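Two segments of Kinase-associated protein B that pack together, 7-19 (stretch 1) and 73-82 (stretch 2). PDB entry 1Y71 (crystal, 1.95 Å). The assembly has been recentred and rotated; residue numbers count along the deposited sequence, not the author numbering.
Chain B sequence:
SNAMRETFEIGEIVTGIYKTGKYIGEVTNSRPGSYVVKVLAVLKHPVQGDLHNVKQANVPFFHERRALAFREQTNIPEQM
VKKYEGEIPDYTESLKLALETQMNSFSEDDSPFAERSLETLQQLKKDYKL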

# COMPACT_ATOMS: atom_id res chain seq x y z
N THR B 7 -3.95 -9.02 20.68
CA THR B 7 -4.93 -9.69 19.74
C THR B 7 -5.20 -8.86 18.45
O THR B 7 -5.24 -7.63 18.48
CB THR B 7 -6.24 -10.07 20.48
OG1 THR B 7 -5.92 -11.00 21.52
CG2 THR B 7 -7.25 -10.75 19.56
N PHE B 8 -5.38 -9.55 17.32
CA PHE B 8 -5.55 -8.87 16.03
C PHE B 8 -6.72 -9.49 15.28
O PHE B 8 -6.84 -10.71 15.22
CB PHE B 8 -4.27 -8.99 15.20
CG PHE B 8 -3.05 -8.43 15.89
CD1 PHE B 8 -2.03 -9.27 16.29
CD2 PHE B 8 -2.92 -7.07 16.12
CE1 PHE B 8 -0.89 -8.75 16.93
CE2 PHE B 8 -1.80 -6.55 16.75
CZ PHE B 8 -0.78 -7.38 17.15
N GLU B 9 -7.60 -8.65 14.72
CA GLU B 9 -8.73 -9.17 13.94
C GLU B 9 -8.43 -9.31 12.45
O GLU B 9 -7.50 -8.69 11.92
CB GLU B 9 -10.03 -8.40 14.22
CG GLU B 9 -10.03 -6.92 13.79
CD GLU B 9 -11.16 -6.11 14.44
OE1 GLU B 9 -12.34 -6.21 14.00
OE2 GLU B 9 -10.85 -5.35 15.39
N ILE B 10 -9.19 -10.18 11.80
CA ILE B 10 -9.12 -10.36 10.35
C ILE B 10 -9.37 -9.04 9.66
O ILE B 10 -10.36 -8.34 9.96
CB ILE B 10 -10.12 -11.43 9.87
CG1 ILE B 10 -9.56 -12.82 10.16
CG2 ILE B 10 -10.41 -11.30 8.38
CD1 ILE B 10 -10.47 -13.98 9.68
N GLY B 11 -8.48 -8.71 8.73
CA GLY B 11 -8.56 -7.44 8.02
C GLY B 11 -7.62 -6.43 8.63
O GLY B 11 -7.32 -5.40 8.03
N GLU B 12 -7.14 -6.70 9.84
CA GLU B 12 -6.27 -5.73 10.51
C GLU B 12 -4.95 -5.54 9.77
O GLU B 12 -4.30 -6.53 9.41
CB GLU B 12 -6.06 -6.13 11.96
CG GLU B 12 -5.07 -5.26 12.72
CD GLU B 12 -5.32 -5.28 14.22
OE1 GLU B 12 -4.60 -4.55 14.92
OE2 GLU B 12 -6.23 -6.01 14.69
N ILE B 13 -4.56 -4.28 9.55
CA ILE B 13 -3.25 -3.94 8.99
C ILE B 13 -2.18 -3.98 10.08
O ILE B 13 -2.34 -3.37 11.15
CB ILE B 13 -3.24 -2.56 8.28
CG1 ILE B 13 -4.37 -2.51 7.24
CG2 ILE B 13 -1.89 -2.32 7.60
CD1 ILE B 13 -4.33 -3.68 6.22
N VAL B 14 -1.11 -4.73 9.82
CA VAL B 14 -0.07 -5.00 10.83
C VAL B 14 1.32 -4.98 10.21
O VAL B 14 1.44 -4.92 9.00
CB VAL B 14 -0.31 -6.38 11.49
CG1 VAL B 14 -1.66 -6.40 12.28
CG2 VAL B 14 -0.24 -7.51 10.41
N THR B 15 2.37 -4.97 11.03
CA THR B 15 3.70 -5.29 10.58
C THR B 15 3.98 -6.71 11.09
O THR B 15 3.39 -7.14 12.10
CB THR B 15 4.78 -4.31 11.16
OG1 THR B 15 4.71 -4.36 12.57
CG2 THR B 15 4.55 -2.84 10.72
N GLY B 16 4.85 -7.44 10.39
CA GLY B 16 5.22 -8.81 10.75
C GLY B 16 6.70 -9.00 10.47
O GLY B 16 7.24 -8.52 9.45
N ILE B 17 7.36 -9.72 11.37
CA ILE B 17 8.77 -10.04 11.22
C ILE B 17 8.82 -11.52 10.91
O ILE B 17 8.21 -12.32 11.64
CB ILE B 17 9.56 -9.75 12.51
CG1 ILE B 17 9.58 -8.24 12.77
CG2 ILE B 17 11.03 -10.30 12.34
CD1 ILE B 17 10.10 -7.85 14.20
N TYR B 18 9.50 -11.86 9.81
CA TYR B 18 9.58 -13.24 9.36
C TYR B 18 10.96 -13.45 8.77
O TYR B 18 11.34 -12.76 7.81
CB TYR B 18 8.53 -13.51 8.27
CG TYR B 18 8.55 -14.94 7.76
CD1 TYR B 18 7.88 -15.97 8.46
CD2 TYR B 18 9.23 -15.26 6.57
CE1 TYR B 18 7.91 -17.29 8.00
CE2 TYR B 18 9.25 -16.57 6.10
CZ TYR B 18 8.59 -17.57 6.80
OH TYR B 18 8.59 -18.87 6.33
N LYS B 19 11.70 -14.40 9.34
CA LYS B 19 13.05 -14.77 8.88
C LYS B 19 13.94 -13.56 8.67
O LYS B 19 14.66 -13.47 7.65
CB LYS B 19 12.97 -15.63 7.61
CG LYS B 19 12.17 -16.94 7.88
CD LYS B 19 12.81 -18.12 7.22
CE LYS B 19 12.56 -19.40 8.06
NZ LYS B 19 11.18 -19.85 7.82
N GLN B 73 1.09 -15.31 1.64
CA GLN B 73 0.50 -15.43 2.98
C GLN B 73 1.40 -16.34 3.78
O GLN B 73 1.79 -17.44 3.32
CB GLN B 73 -0.97 -15.91 2.95
CG GLN B 73 -1.86 -15.11 1.99
CD GLN B 73 -3.35 -15.09 2.33
OE1 GLN B 73 -3.90 -16.00 2.97
NE2 GLN B 73 -4.03 -14.06 1.86
N THR B 74 1.84 -15.85 4.92
CA THR B 74 2.81 -16.57 5.72
C THR B 74 2.35 -16.55 7.17
O THR B 74 1.77 -15.58 7.64
CB THR B 74 4.28 -16.06 5.51
OG1 THR B 74 4.61 -15.03 6.44
CG2 THR B 74 4.49 -15.51 4.10
N ASN B 75 2.56 -17.66 7.85
CA ASN B 75 2.33 -17.78 9.28
C ASN B 75 3.40 -17.08 10.11
O ASN B 75 4.59 -17.33 9.94
CB ASN B 75 2.26 -19.25 9.67
CG ASN B 75 1.79 -19.44 11.09
OD1 ASN B 75 0.83 -18.80 11.53
ND2 ASN B 75 2.44 -20.34 11.81
N ILE B 76 2.95 -16.20 11.01
CA ILE B 76 3.87 -15.42 11.84
C ILE B 76 3.47 -15.52 13.30
O ILE B 76 2.31 -15.26 13.63
CB ILE B 76 3.96 -13.91 11.35
CG1 ILE B 76 4.44 -13.87 9.91
CG2 ILE B 76 4.92 -13.05 12.23
CD1 ILE B 76 4.47 -12.49 9.32
N PRO B 77 4.43 -15.86 14.19
CA PRO B 77 4.11 -15.97 15.61
C PRO B 77 3.57 -14.62 16.11
O PRO B 77 4.04 -13.56 15.66
CB PRO B 77 5.46 -16.29 16.27
CG PRO B 77 6.33 -16.80 15.18
CD PRO B 77 5.87 -16.10 13.93
N GLU B 78 2.62 -14.67 17.03
CA GLU B 78 1.89 -13.49 17.49
C GLU B 78 2.77 -12.39 18.12
O GLU B 78 2.41 -11.21 18.08
CB GLU B 78 0.71 -13.87 18.39
CG GLU B 78 1.13 -14.31 19.79
CD GLU B 78 0.03 -15.08 20.57
OE1 GLU B 78 -1.10 -15.26 20.05
OE2 GLU B 78 0.33 -15.51 21.73
N GLN B 79 3.91 -12.77 18.68
CA GLN B 79 4.83 -11.83 19.35
C GLN B 79 5.51 -10.93 18.33
O GLN B 79 6.03 -9.86 18.67
CB GLN B 79 5.96 -12.57 20.08
CG GLN B 79 5.57 -13.94 20.64
CD GLN B 79 6.10 -15.09 19.81
OE1 GLN B 79 7.31 -15.21 19.58
NE2 GLN B 79 5.21 -15.96 19.38
N MSE B 80 5.54 -11.40 17.08
CA MSE B 80 6.27 -10.73 16.02
C MSE B 80 5.31 -9.92 15.14
O MSE B 80 5.71 -9.40 14.10
CB MSE B 80 7.05 -11.77 15.17
CG MSE B 80 7.90 -12.74 16.02
SE MSE B 80 9.18 -11.72 17.07
CE MSE B 80 10.58 -11.52 15.77
N VAL B 81 4.04 -9.85 15.56
CA VAL B 81 3.01 -9.09 14.84
C VAL B 81 2.61 -7.84 15.65
O VAL B 81 2.37 -7.91 16.87
CB VAL B 81 1.75 -9.97 14.50
CG1 VAL B 81 0.69 -9.14 13.73
CG2 VAL B 81 2.14 -11.18 13.65
N LYS B 82 2.54 -6.69 14.98
CA LYS B 82 2.15 -5.44 15.65
C LYS B 82 1.15 -4.65 14.80
O LYS B 82 1.28 -4.64 13.58
CB LYS B 82 3.39 -4.58 15.88
CG LYS B 82 3.23 -3.62 17.02
CD LYS B 82 3.80 -2.24 16.71
CE LYS B 82 5.15 -2.05 17.39
NZ LYS B 82 5.11 -2.56 18.79
O HOH W 1 6.23 -6.62 13.65

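What holds the two backbones together? Thr 15 and Lys 82 form an antiparallel pair closed by two hydrogen bonds, Thr 15 N to Lys 82 O at 2.8 Å and Lys 82 N to Thr 15 O at 3.0 Å. One step on, Ile 17 N donates to Met 80 O at 3.2 Å. The same Met 80 O accepts a hydrogen bond from a water at 2.9 Å, and that water also lies 2.9 Å from Thr 15 OG1. With chi1 in the p well, Thr 15 thus has its hydroxyl within reach of this bridge, on the same sheet face as Lys 82.

How does Phe 8 join a contact made mostly by strands? Its CA-to-CB bond points toward stretch 2, and with chi1 at -57° (m) the ring meets Val 81. The methyl Val 81 CG1 sits over one ring face, 4.0 Å from the centroid of Phe 8, in a CH-pi contact. Val 81, with chi1 t, also brings CG1 to 3.7 Å from Val 14 CB, so one methyl serves both neighbours.

Why is there room for Ile 76 beside Gly 16? Ile 76 adopts the m, t rotamer, extending CD1 to 4.0 Å from Gly 16 CA. An ideal CB on Gly 16 would come within 2.7 Å of Ile 76 CD1, a clash; the absent side chain leaves space for that methyl.

What do the side chains do at the other end? Met 80, a selenomethionine, has all three chi angles in m wells, folding its chain so that CE lies 3.7 Å from Ile 17 CG2. Tyr 18, with chi1 t, lays one ring face near Thr 74, its CD1 4.0 Å from Thr 74 OG1. That hydroxyl oxygen is buried by the contact and finds no polar partner in the model.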